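Long-range contacts in type ii site-specific deoxyribonuclease (Klebsiella pneumoniae, PDB 6EKR), which probably cleaves double-stranded DNA at a specific sequence, as a Type IIP restriction endonuclease with a PD-(D/E)xK nuclease fold: residues F136-M141 with T178-K183; P159-L164 with R211-Y216; S190-L195 with G220-F225; Q205-Q210 with S258-M263. The protein carries 2 engineered substitutions. One frame throughout, in Å; residues are numbered along the deposited sequence.

Interaction 1. Residues F136-M141 with T178-K183; sequences FFEIFM and TDIVIK
E138 reaches from its helix across to T178 and to I180 of strand 179-183. Its CG stands anti to the backbone N (chi1 170°), and beyond CG the chain is extended. The carboxylate ends beside T178 and the D179 peptide. OE1 lies against the branched end of T178, 3.5 Å from T178 CG2. OE2 comes to 3.4 Å from D179 O. Both of these are acceptors, so they form no hydrogen bond. The chain of E138 crosses I180 obliquely: E138 CG is 4.0 Å from I180 CG1. I180 CD1 also lies against the helix backbone, 3.6 Å from E138 O. M141, a selenomethionine, adds a looser apolar touch through its CB, while its far end leads away. The two short axes run nearly parallel, at 20° and 9.3 Å. This is a helix laid on an outer strand of the nuclease core sheet, with side-chain packing and no hydrogen bond between them. Strand 179-183 is paired on its inner side with strand 190-194, through bonds such as I180 with I193. M141 continues onto F289 and L290 of helix 286-298, while F136, F137 and F140 pack against helices 22-39 and 101-125.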
loop_
_atom_site.group_PDB
_atom_site.type_symbol
_atom_site.label_atom_id
_atom_site.label_comp_id
_atom_site.label_asym_id
_atom_site.label_seq_id
_atom_site.Cartn_x
_atom_site.Cartn_y
_atom_site.Cartn_z
ATOM N N PHE A 136 -14.024 11.154 -8.661
ATOM C CA PHE A 136 -15.262 11.881 -8.487
ATOM C C PHE A 136 -15.505 12.227 -7.007
ATOM O O PHE A 136 -15.886 13.359 -6.688
ATOM C CB PHE A 136 -16.454 11.167 -9.133
ATOM C CG PHE A 136 -17.732 11.924 -8.991
ATOM C CD1 PHE A 136 -18.014 12.990 -9.834
ATOM C CD2 PHE A 136 -18.624 11.619 -7.968
ATOM C CE1 PHE A 136 -19.178 13.726 -9.684
ATOM C CE2 PHE A 136 -19.790 12.335 -7.812
ATOM C CZ PHE A 136 -20.069 13.396 -8.677
ATOM N N PHE A 137 -15.253 11.270 -6.114
ATOM C CA PHE A 137 -15.346 11.519 -4.681
ATOM C C PHE A 137 -14.604 12.798 -4.269
ATOM O O PHE A 137 -15.192 13.658 -3.630
ATOM C CB PHE A 137 -14.883 10.295 -3.880
ATOM C CG PHE A 137 -15.110 10.393 -2.373
ATOM C CD1 PHE A 137 -16.071 11.247 -1.829
ATOM C CD2 PHE A 137 -14.368 9.600 -1.505
ATOM C CE1 PHE A 137 -16.268 11.327 -0.457
ATOM C CE2 PHE A 137 -14.561 9.668 -0.123
ATOM C CZ PHE A 137 -15.518 10.531 0.401
ATOM N N GLU A 138 -13.339 12.941 -4.649
ATOM C CA GLU A 138 -12.599 14.166 -4.348
ATOM C C GLU A 138 -13.276 15.425 -4.922
ATOM O O GLU A 138 -13.516 16.399 -4.199
ATOM C CB GLU A 138 -11.165 14.077 -4.855
ATOM C CG GLU A 138 -10.440 15.414 -4.787
ATOM C CD GLU A 138 -9.016 15.367 -5.272
ATOM O OE1 GLU A 138 -8.761 14.733 -6.312
ATOM O OE2 GLU A 138 -8.151 15.986 -4.615
ATOM N N ILE A 139 -13.564 15.388 -6.224
ATOM C CA ILE A 139 -14.186 16.489 -6.961
ATOM C C ILE A 139 -15.495 16.956 -6.310
ATOM O O ILE A 139 -15.734 18.165 -6.142
ATOM C CB ILE A 139 -14.491 16.034 -8.401
ATOM C CG1 ILE A 139 -13.231 16.053 -9.248
ATOM C CG2 ILE A 139 -15.570 16.897 -9.063
ATOM C CD1 ILE A 139 -13.480 15.435 -10.597
ATOM N N PHE A 140 -16.330 15.978 -5.966
ATOM C CA PHE A 140 -17.604 16.219 -5.331
ATOM C C PHE A 140 -17.428 16.906 -3.997
ATOM O O PHE A 140 -18.073 17.921 -3.735
ATOM C CB PHE A 140 -18.333 14.906 -5.114
ATOM C CG PHE A 140 -19.632 15.057 -4.398
ATOM C CD1 PHE A 140 -20.726 15.646 -5.033
ATOM C CD2 PHE A 140 -19.768 14.613 -3.085
ATOM C CE1 PHE A 140 -21.931 15.787 -4.376
ATOM C CE2 PHE A 140 -20.975 14.752 -2.417
ATOM C CZ PHE A 140 -22.060 15.335 -3.069
HETATM N N MSE A 141 -16.565 16.345 -3.151
HETATM C CA MSE A 141 -16.345 16.882 -1.827
HETATM C C MSE A 141 -15.754 18.268 -1.919
HETATM O O MSE A 141 -16.124 19.153 -1.157
HETATM C CB MSE A 141 -15.452 15.968 -1.011
HETATM C CG MSE A 141 -16.155 14.710 -0.547
HETATM SE SE MSE A 141 -17.962 15.007 0.187
HETATM C CE MSE A 141 -17.485 16.204 1.670
ATOM N N THR A 178 -5.741 11.175 -3.744
ATOM C CA THR A 178 -6.654 12.316 -3.774
ATOM C C THR A 178 -6.771 12.888 -2.364
ATOM O O THR A 178 -7.475 12.326 -1.518
ATOM C CB THR A 178 -8.072 11.918 -4.299
ATOM O OG1 THR A 178 -8.658 10.934 -3.431
ATOM C CG2 THR A 178 -8.004 11.358 -5.725
ATOM N N ASP A 179 -6.051 13.982 -2.112
ATOM C CA ASP A 179 -6.072 14.667 -0.823
ATOM C C ASP A 179 -6.479 16.101 -1.051
ATOM O O ASP A 179 -6.018 16.700 -2.008
ATOM C CB ASP A 179 -4.682 14.660 -0.189
ATOM C CG ASP A 179 -4.262 13.289 0.320
ATOM O OD1 ASP A 179 -5.076 12.338 0.294
ATOM O OD2 ASP A 179 -3.098 13.171 0.763
ATOM N N ILE A 180 -7.332 16.652 -0.187
ATOM C CA ILE A 180 -7.736 18.067 -0.282
ATOM C C ILE A 180 -7.096 18.883 0.826
ATOM O O ILE A 180 -7.163 18.517 1.987
ATOM C CB ILE A 180 -9.278 18.268 -0.255
ATOM C CG1 ILE A 180 -9.903 17.807 -1.574
ATOM C CG2 ILE A 180 -9.630 19.733 -0.012
ATOM C CD1 ILE A 180 -11.414 17.700 -1.571
ATOM N N VAL A 181 -6.465 19.986 0.455
ATOM C CA VAL A 181 -5.889 20.900 1.425
ATOM C C VAL A 181 -6.719 22.178 1.461
ATOM O O VAL A 181 -6.906 22.841 0.441
ATOM C CB VAL A 181 -4.398 21.226 1.106
ATOM C CG1 VAL A 181 -3.775 22.074 2.204
ATOM C CG2 VAL A 181 -3.600 19.951 0.913
ATOM N N ILE A 182 -7.238 22.498 2.642
ATOM C CA ILE A 182 -7.893 23.778 2.874
ATOM C C ILE A 182 -7.115 24.515 3.947
ATOM O O ILE A 182 -6.996 24.018 5.062
ATOM C CB ILE A 182 -9.344 23.613 3.333
ATOM C CG1 ILE A 182 -10.126 22.747 2.338
ATOM C CG2 ILE A 182 -9.985 24.970 3.478
ATOM C CD1 ILE A 182 -11.479 22.297 2.823
ATOM N N LYS A 183 -6.573 25.684 3.600
ATOM C CA LYS A 183 -5.831 26.530 4.534
ATOM C C LYS A 183 -6.706 27.662 5.053
ATOM O O LYS A 183 -7.449 28.278 4.285
ATOM C CB LYS A 183 -4.571 27.099 3.874
ATOM C CG LYS A 183 -3.865 28.153 4.716
ATOM C CD LYS A 183 -2.502 28.522 4.159
ATOM C CE LYS A 183 -1.832 29.631 4.990
ATOM N NZ LYS A 183 -1.553 29.243 6.408
#

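Interaction 2. Residues P159-L164 with R211-Y216; sequences PLIDQL and RILDSY
L160 fills the middle of the contact and meets I212, L213 and Y216. The motif is a pair of roughly antiparallel helices, 159-171 and 204-217. Their short segments cross at 151°, with axes 11.3 Å apart. That is a wide spacing, bridged by the branched side chains. The tight part is apolar and buried. L160 CG lies between the backbone N and the carbonyl carbon (chi1 75°), and its two methyls divide the work. CD1 goes to I212 and L213, both buried. It is 3.7 Å from I212 CG2 and equally near L213 CD2. L160 and I212 slide past each other in opposite directions, whereas L160 meets L213 at a slant. L213 CD2 is shared: I161 CD1 also reaches it, at 4.2 Å, with the two side chains at about a right angle. No hydrogen bond joins the segments.

Between the two segments, the loose part is at L164. It points toward the second helix but stops short of a close contact. Y216 is the exposed rim, which L160 CD2 still meets closely. The Y216 ring also meets the ring of Y256 of the second subunit. That subunit packs against this helix pair too, with its L252 on L160 and its Y253 on I212 and L164. The pair therefore takes part in the dimer contact. On Y216, L160 CD2 sits over one face of the ring, offset toward the rim, as a CH-pi contact. L160 CD2 is 3.8 Å from the centroid of that ring and 18° off its normal.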
loop_
_atom_site.group_PDB
_atom_site.type_symbol
_atom_site.label_atom_id
_atom_site.label_comp_id
_atom_site.label_asym_id
_atom_site.label_seq_id
_atom_site.Cartn_x
_atom_site.Cartn_y
_atom_site.Cartn_z
ATOM N N PRO A 159 4.385 21.270 -1.700
ATOM C CA PRO A 159 5.481 20.514 -2.319
ATOM C C PRO A 159 5.563 19.049 -1.898
ATOM O O PRO A 159 5.604 18.166 -2.756
ATOM C CB PRO A 159 6.743 21.257 -1.839
ATOM C CG PRO A 159 6.241 22.388 -0.929
ATOM C CD PRO A 159 4.827 22.628 -1.342
ATOM N N LEU A 160 5.580 18.792 -0.594
ATOM C CA LEU A 160 5.784 17.430 -0.107
ATOM C C LEU A 160 4.565 16.520 -0.304
ATOM O O LEU A 160 4.711 15.309 -0.465
ATOM C CB LEU A 160 6.280 17.440 1.343
ATOM C CG LEU A 160 5.333 17.751 2.493
ATOM C CD1 LEU A 160 4.682 16.458 2.963
ATOM C CD2 LEU A 160 6.102 18.411 3.621
ATOM N N ILE A 161 3.370 17.112 -0.290
ATOM C CA ILE A 161 2.141 16.388 -0.626
ATOM C C ILE A 161 2.088 16.084 -2.133
ATOM O O ILE A 161 1.731 14.969 -2.524
ATOM C CB ILE A 161 0.859 17.132 -0.139
ATOM C CG1 ILE A 161 0.760 17.073 1.389
ATOM C CG2 ILE A 161 -0.404 16.524 -0.752
ATOM C CD1 ILE A 161 -0.311 17.959 1.971
ATOM N N ASP A 162 2.453 17.063 -2.968
ATOM C CA ASP A 162 2.542 16.857 -4.423
ATOM C C ASP A 162 3.558 15.782 -4.778
ATOM O O ASP A 162 3.360 15.021 -5.726
ATOM C CB ASP A 162 2.883 18.159 -5.153
ATOM C CG ASP A 162 1.663 19.013 -5.417
ATOM O OD1 ASP A 162 0.537 18.477 -5.350
ATOM O OD2 ASP A 162 1.819 20.219 -5.693
ATOM N N GLN A 163 4.636 15.726 -4.002
ATOM C CA GLN A 163 5.681 14.733 -4.193
ATOM C C GLN A 163 5.155 13.312 -3.976
ATOM O O GLN A 163 5.370 12.422 -4.806
ATOM C CB GLN A 163 6.863 15.031 -3.261
ATOM C CG GLN A 163 8.130 14.283 -3.591
ATOM C CD GLN A 163 8.419 14.259 -5.069
ATOM O OE1 GLN A 163 8.485 15.297 -5.722
ATOM N NE2 GLN A 163 8.595 13.071 -5.608
ATOM N N LEU A 164 4.452 13.121 -2.865
ATOM C CA LEU A 164 3.929 11.816 -2.484
ATOM C C LEU A 164 2.857 11.320 -3.456
ATOM O O LEU A 164 2.765 10.121 -3.728
ATOM C CB LEU A 164 3.394 11.851 -1.045
ATOM C CG LEU A 164 4.386 12.187 0.080
ATOM C CD1 LEU A 164 3.648 12.655 1.320
ATOM C CD2 LEU A 164 5.303 11.024 0.416
ATOM N N ARG A 211 2.426 12.458 10.132
ATOM C CA ARG A 211 3.740 12.412 10.744
ATOM C C ARG A 211 4.730 13.309 10.007
ATOM O O ARG A 211 5.382 14.163 10.622
ATOM C CB ARG A 211 4.247 10.974 10.756
ATOM C CG ARG A 211 5.726 10.814 11.053
ATOM C CD ARG A 211 6.042 11.038 12.511
ATOM N NE ARG A 211 6.104 12.459 12.829
ATOM C CZ ARG A 211 6.497 12.955 13.999
ATOM N NH1 ARG A 211 6.880 12.130 14.974
ATOM N NH2 ARG A 211 6.516 14.275 14.188
ATOM N N ILE A 212 4.828 13.123 8.691
ATOM C CA ILE A 212 5.774 13.879 7.877
ATOM C C ILE A 212 5.511 15.379 7.964
ATOM O O ILE A 212 6.444 16.153 8.138
ATOM C CB ILE A 212 5.809 13.372 6.415
ATOM C CG1 ILE A 212 6.528 12.022 6.353
ATOM C CG2 ILE A 212 6.505 14.378 5.488
ATOM C CD1 ILE A 212 6.044 11.117 5.242
ATOM N N LEU A 213 4.245 15.782 7.885
ATOM C CA LEU A 213 3.887 17.201 7.978
ATOM C C LEU A 213 4.176 17.811 9.353
ATOM O O LEU A 213 4.524 18.989 9.455
ATOM C CB LEU A 213 2.421 17.412 7.620
ATOM C CG LEU A 213 1.955 17.036 6.225
ATOM C CD1 LEU A 213 0.466 16.768 6.280
ATOM C CD2 LEU A 213 2.270 18.120 5.232
ATOM N N ASP A 214 4.011 17.009 10.403
ATOM C CA ASP A 214 4.320 17.442 11.767
ATOM C C ASP A 214 5.826 17.664 11.927
ATOM O O ASP A 214 6.262 18.626 12.569
ATOM C CB ASP A 214 3.842 16.415 12.816
ATOM C CG ASP A 214 2.321 16.324 12.927
ATOM O OD1 ASP A 214 1.625 17.360 12.815
ATOM O OD2 ASP A 214 1.821 15.197 13.148
ATOM N N SER A 215 6.622 16.774 11.345
ATOM C CA SER A 215 8.060 16.864 11.523
ATOM C C SER A 215 8.737 17.762 10.493
ATOM O O SER A 215 9.956 17.830 10.460
ATOM C CB SER A 215 8.695 15.474 11.505
ATOM O OG SER A 215 8.855 15.033 10.175
ATOM N N TYR A 216 7.951 18.437 9.656
ATOM C CA TYR A 216 8.481 19.333 8.625
ATOM C C TYR A 216 8.011 20.756 8.865
ATOM O O TYR A 216 8.806 21.690 8.771
ATOM C CB TYR A 216 8.042 18.874 7.234
ATOM C CG TYR A 216 8.604 19.665 6.062
ATOM C CD1 TYR A 216 9.453 19.061 5.135
ATOM C CD2 TYR A 216 8.256 21.003 5.854
ATOM C CE1 TYR A 216 9.961 19.777 4.042
ATOM C CE2 TYR A 216 8.758 21.727 4.775
ATOM C CZ TYR A 216 9.609 21.112 3.872
ATOM O OH TYR A 216 10.099 21.828 2.796
#

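Interaction 3. Residues S190-L195 with G220-F225; sequences SVVIPL and GVYFSF
S190-P194 and Y222-F225 belong to the two parallel strands of a beta-alpha-beta unit, with helix 204-217 as the connection. Four backbone bonds join them, in the pattern of parallel strands. S190 and V192 each bond through both N and O, to the residues that flank Y222 and S224. S190 N gives its hydrogen to V221 O at 3.0 Å, and F223 N returns one to S190 O. V192 N then bonds to F223 O, and F225 N to V192 O at 3.2 Å. P194 has no amide hydrogen to offer. Its CD instead lies beside F225 O.

The strands are the second and third of the five-stranded mixed sheet at the core of this PD-(D/E)xK nuclease. V191 and F223 face helix 286-298, where F296 packs on both. V191 CG1, anti to its carbonyl carbon (chi1 -56°), is 3.5 Å from F225 CE2. S190, V192, Y222 and S224 lie on the face toward the connecting helix, where F217 meets the Y222 ring. V192 CG2 touches the ring at Y222 CD1, 3.6 Å away and oblique to it. The S190 hydroxyl also approaches this ring obliquely, closest to CE1. The S224 hydroxyl lies next to the side-chain amide of Q210 on helix 204-217.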
loop_
_atom_site.group_PDB
_atom_site.type_symbol
_atom_site.label_atom_id
_atom_site.label_comp_id
_atom_site.label_asym_id
_atom_site.label_seq_id
_atom_site.Cartn_x
_atom_site.Cartn_y
_atom_site.Cartn_z
ATOM N N SER A 190 -4.214 24.516 8.615
ATOM C CA SER A 190 -4.980 23.979 7.504
ATOM C C SER A 190 -5.318 22.526 7.740
ATOM O O SER A 190 -4.637 21.833 8.505
ATOM C CB SER A 190 -4.176 24.099 6.213
ATOM O OG SER A 190 -2.826 23.738 6.438
ATOM N N VAL A 191 -6.376 22.072 7.078
ATOM C CA VAL A 191 -6.746 20.664 7.088
ATOM C C VAL A 191 -6.239 19.955 5.843
ATOM O O VAL A 191 -5.950 20.580 4.824
ATOM C CB VAL A 191 -8.264 20.463 7.191
ATOM C CG1 VAL A 191 -8.797 21.177 8.404
ATOM C CG2 VAL A 191 -8.971 20.954 5.932
ATOM N N VAL A 192 -6.119 18.640 5.959
ATOM C CA VAL A 192 -5.741 17.780 4.859
ATOM C C VAL A 192 -6.743 16.644 4.842
ATOM O O VAL A 192 -6.824 15.864 5.792
ATOM C CB VAL A 192 -4.335 17.215 5.050
ATOM C CG1 VAL A 192 -3.995 16.268 3.923
ATOM C CG2 VAL A 192 -3.313 18.335 5.114
ATOM N N ILE A 193 -7.516 16.561 3.765
ATOM C CA ILE A 193 -8.581 15.569 3.669
ATOM C C ILE A 193 -8.259 14.448 2.666
ATOM O O ILE A 193 -8.485 14.593 1.467
ATOM C CB ILE A 193 -9.940 16.226 3.380
ATOM C CG1 ILE A 193 -10.212 17.315 4.430
ATOM C CG2 ILE A 193 -11.041 15.169 3.354
ATOM C CD1 ILE A 193 -11.096 18.448 3.955
ATOM N N PRO A 194 -7.701 13.327 3.167
ATOM C CA PRO A 194 -7.487 12.180 2.309
ATOM C C PRO A 194 -8.812 11.504 2.004
ATOM O O PRO A 194 -9.539 11.114 2.919
ATOM C CB PRO A 194 -6.602 11.262 3.162
ATOM C CG PRO A 194 -6.161 12.077 4.328
ATOM C CD PRO A 194 -7.227 13.067 4.539
ATOM N N LEU A 195 -9.125 11.370 0.724
ATOM C CA LEU A 195 -10.374 10.762 0.312
ATOM C C LEU A 195 -10.099 9.400 -0.275
ATOM O O LEU A 195 -9.159 9.250 -1.055
ATOM C CB LEU A 195 -11.077 11.657 -0.699
ATOM C CG LEU A 195 -11.396 13.013 -0.073
ATOM C CD1 LEU A 195 -10.700 14.144 -0.808
ATOM C CD2 LEU A 195 -12.882 13.226 0.017
ATOM N N GLY A 220 1.393 22.007 15.109
ATOM C CA GLY A 220 0.020 22.513 15.152
ATOM C C GLY A 220 -0.430 23.202 13.881
ATOM O O GLY A 220 -1.318 24.071 13.911
ATOM N N VAL A 221 0.186 22.818 12.765
ATOM C CA VAL A 221 -0.063 23.464 11.478
ATOM C C VAL A 221 -1.009 22.645 10.586
ATOM O O VAL A 221 -1.861 23.217 9.892
ATOM C CB VAL A 221 1.263 23.765 10.747
ATOM C CG1 VAL A 221 1.028 24.640 9.519
ATOM C CG2 VAL A 221 2.264 24.442 11.702
ATOM N N TYR A 222 -0.869 21.318 10.620
ATOM C CA TYR A 222 -1.681 20.426 9.785
ATOM C C TYR A 222 -2.488 19.408 10.566
ATOM O O TYR A 222 -1.981 18.752 11.463
ATOM C CB TYR A 222 -0.812 19.735 8.740
ATOM C CG TYR A 222 -0.413 20.676 7.638
ATOM C CD1 TYR A 222 -1.222 20.845 6.514
ATOM C CD2 TYR A 222 0.753 21.426 7.726
ATOM C CE1 TYR A 222 -0.863 21.719 5.490
ATOM C CE2 TYR A 222 1.113 22.310 6.709
ATOM C CZ TYR A 222 0.296 22.449 5.599
ATOM O OH TYR A 222 0.646 23.329 4.609
ATOM N N PHE A 223 -3.758 19.288 10.212
ATOM C CA PHE A 223 -4.666 18.387 10.898
ATOM C C PHE A 223 -5.390 17.564 9.852
ATOM O O PHE A 223 -5.947 18.107 8.894
ATOM C CB PHE A 223 -5.661 19.175 11.766
ATOM C CG PHE A 223 -5.008 20.010 12.842
ATOM C CD1 PHE A 223 -4.836 19.503 14.125
ATOM C CD2 PHE A 223 -4.571 21.305 12.572
ATOM C CE1 PHE A 223 -4.240 20.269 15.127
ATOM C CE2 PHE A 223 -3.967 22.078 13.561
ATOM C CZ PHE A 223 -3.805 21.556 14.844
ATOM N N SER A 224 -5.366 16.252 10.032
ATOM C CA SER A 224 -5.879 15.333 9.025
ATOM C C SER A 224 -7.228 14.797 9.426
ATOM O O SER A 224 -7.402 14.325 10.550
ATOM C CB SER A 224 -4.914 14.173 8.805
ATOM O OG SER A 224 -3.711 14.612 8.203
ATOM N N PHE A 225 -8.185 14.885 8.506
ATOM C CA PHE A 225 -9.490 14.285 8.692
ATOM C C PHE A 225 -9.697 13.346 7.535
ATOM O O PHE A 225 -9.598 13.757 6.376
ATOM C CB PHE A 225 -10.589 15.336 8.658
ATOM C CG PHE A 225 -10.453 16.413 9.683
ATOM C CD1 PHE A 225 -11.367 16.503 10.722
ATOM C CD2 PHE A 225 -9.448 17.374 9.587
ATOM C CE1 PHE A 225 -11.276 17.530 11.667
ATOM C CE2 PHE A 225 -9.344 18.388 10.526
ATOM C CZ PHE A 225 -10.268 18.470 11.570
#

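Interaction 4. Residues Q205-Q210 with S258-M263; sequences QPFAQQ and SSLSGM
The F207 ring carries L260 over one face and S258 O at its edge. L260 CD1 stands over that face as a CH-pi contact, 3.9 Å from the centroid of the F207 ring and 15° off its normal. It is offset toward the rim. L260 CG sits over the same face near another rim atom, 3.7 Å from F207 CE1. The two side chains cross at about a right angle. S258 O lies in the plane of the ring, 3.5 Å from F207 CD1. F207 CG is anti to its own carbonyl carbon (chi1 -73°), and the ring end comes nearer to the second segment than its CB does.

The other branch of L260 enters the helix surface. L260 CD2 lies 3.7 Å from P206 O and 3.8 Å from Q210 CB, one helical turn further on. L260 CD1 also touches the P206 ring, at its CB. Q210 and S258 make the second patch. Q210 CG is anti to the backbone N (chi1 -176°), and lies beside S258 OG and S259 O. S258 CB rests 3.4 Å from F207 O. No hydrogen bond joins the two segments.

The contact places the chain entering strand 262-265 against helix 204-217. Helix 247-257 lies just before it: Y253 of the same chain meets the F207 ring, and Q254 OE1 accepts a hydrogen bond from L260 N. Strand 222-227 also packs on this contact. L226 touches P206, S224 touches L260, and the S224 backbone bonds to S261.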
loop_
_atom_site.group_PDB
_atom_site.type_symbol
_atom_site.label_atom_id
_atom_site.label_comp_id
_atom_site.label_asym_id
_atom_site.label_seq_id
_atom_site.Cartn_x
_atom_site.Cartn_y
_atom_site.Cartn_z
ATOM N N GLN A 205 -1.261 5.353 4.839
ATOM C CA GLN A 205 -0.891 6.520 4.046
ATOM C C GLN A 205 -1.240 7.900 4.679
ATOM O O GLN A 205 -0.386 8.797 4.721
ATOM C CB GLN A 205 -1.437 6.370 2.619
ATOM C CG GLN A 205 -0.491 6.858 1.528
ATOM C CD GLN A 205 0.774 5.982 1.366
ATOM O OE1 GLN A 205 0.730 4.882 0.785
ATOM N NE2 GLN A 205 1.909 6.485 1.873
ATOM N N PRO A 206 -2.483 8.078 5.174
ATOM C CA PRO A 206 -2.790 9.328 5.874
ATOM C C PRO A 206 -2.013 9.530 7.176
ATOM O O PRO A 206 -1.708 10.666 7.529
ATOM C CB PRO A 206 -4.289 9.217 6.172
ATOM C CG PRO A 206 -4.595 7.775 6.093
ATOM C CD PRO A 206 -3.660 7.196 5.092
ATOM N N PHE A 207 -1.708 8.441 7.878
ATOM C CA PHE A 207 -0.972 8.512 9.135
ATOM C C PHE A 207 0.455 8.936 8.867
ATOM O O PHE A 207 0.918 9.909 9.433
ATOM C CB PHE A 207 -1.010 7.174 9.890
ATOM C CG PHE A 207 -2.341 6.864 10.526
ATOM C CD1 PHE A 207 -2.670 7.391 11.773
ATOM C CD2 PHE A 207 -3.263 6.045 9.876
ATOM C CE1 PHE A 207 -3.909 7.110 12.363
ATOM C CE2 PHE A 207 -4.499 5.759 10.453
ATOM C CZ PHE A 207 -4.825 6.288 11.699
ATOM N N ALA A 208 1.137 8.216 7.983
ATOM C CA ALA A 208 2.497 8.552 7.578
ATOM C C ALA A 208 2.613 10.001 7.106
ATOM O O ALA A 208 3.553 10.715 7.484
ATOM C CB ALA A 208 2.961 7.625 6.500
ATOM N N GLN A 209 1.655 10.438 6.294
ATOM C CA GLN A 209 1.645 11.808 5.791
ATOM C C GLN A 209 1.528 12.834 6.921
ATOM O O GLN A 209 2.198 13.869 6.891
ATOM C CB GLN A 209 0.521 11.989 4.784
ATOM C CG GLN A 209 0.531 13.318 4.092
ATOM C CD GLN A 209 -0.614 13.470 3.118
ATOM O OE1 GLN A 209 -0.422 13.940 1.990
ATOM N NE2 GLN A 209 -1.819 13.068 3.539
ATOM N N GLN A 210 0.683 12.539 7.911
ATOM C CA GLN A 210 0.485 13.424 9.060
ATOM C C GLN A 210 1.785 13.592 9.844
ATOM O O GLN A 210 2.197 14.719 10.160
ATOM C CB GLN A 210 -0.634 12.895 9.960
ATOM C CG GLN A 210 -1.013 13.779 11.142
ATOM C CD GLN A 210 -1.115 15.262 10.801
ATOM O OE1 GLN A 210 -0.443 16.080 11.419
ATOM N NE2 GLN A 210 -1.944 15.611 9.817
ATOM N N SER A 258 1.133 8.497 14.376
ATOM C CA SER A 258 0.644 9.858 14.222
ATOM C C SER A 258 -0.805 9.965 14.661
ATOM O O SER A 258 -1.514 8.966 14.707
ATOM C CB SER A 258 0.757 10.288 12.762
ATOM O OG SER A 258 0.873 11.698 12.662
ATOM N N SER A 259 -1.258 11.176 14.959
ATOM C CA SER A 259 -2.645 11.374 15.345
ATOM C C SER A 259 -3.450 12.118 14.282
ATOM O O SER A 259 -3.056 13.188 13.828
ATOM C CB SER A 259 -2.722 12.097 16.685
ATOM O OG SER A 259 -1.851 13.208 16.667
ATOM N N LEU A 260 -4.575 11.529 13.883
ATOM C CA LEU A 260 -5.536 12.186 12.999
ATOM C C LEU A 260 -6.712 12.691 13.819
ATOM O O LEU A 260 -7.050 12.119 14.864
ATOM C CB LEU A 260 -6.048 11.240 11.908
ATOM C CG LEU A 260 -5.066 10.390 11.112
ATOM C CD1 LEU A 260 -5.838 9.611 10.084
ATOM C CD2 LEU A 260 -3.977 11.228 10.458
ATOM N N SER A 261 -7.343 13.752 13.326
ATOM C CA SER A 261 -8.419 14.402 14.040
ATOM C C SER A 261 -9.699 13.590 14.006
ATOM O O SER A 261 -10.508 13.655 14.934
ATOM C CB SER A 261 -8.656 15.776 13.458
ATOM O OG SER A 261 -7.487 16.552 13.612
ATOM N N GLY A 262 -9.882 12.815 12.945
ATOM C CA GLY A 262 -11.093 12.030 12.811
ATOM C C GLY A 262 -11.108 11.101 11.624
ATOM O O GLY A 262 -10.317 11.251 10.689
HETATM N N MSE A 263 -12.022 10.135 11.700
HETATM C CA MSE A 263 -12.311 9.172 10.653
HETATM C C MSE A 263 -13.797 9.221 10.336
HETATM O O MSE A 263 -14.640 9.120 11.233
HETATM C CB MSE A 263 -11.960 7.772 11.132
HETATM C CG MSE A 263 -10.590 7.278 10.696
HETATM SE SE MSE A 263 -10.221 5.515 11.487
HETATM C CE MSE A 263 -12.044 4.793 11.517
#

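Of the four contacts, interaction 1 opens first, on helix 132-148. It closes on strand 179-183, and helix 159-171 lies inside that loop. That helix finds its partner only later, so interactions 1 and 2 cross. Interaction 3 opens after interaction 1 has closed. It spans helix 204-217 and crosses interaction 2, which ends on this helix. Interaction 4 starts on the same helix, also after interaction 1 has closed. It crosses both 2 and 3 and closes last. No contact nests within another. Interactions 1, 3 and 4 all reach the mixed sheet, where strands 179-183 and 190-194 are neighbours, as are 222-227 and 262-265. Interactions 2 and 4 share helix 204-217, and both touch the second subunit.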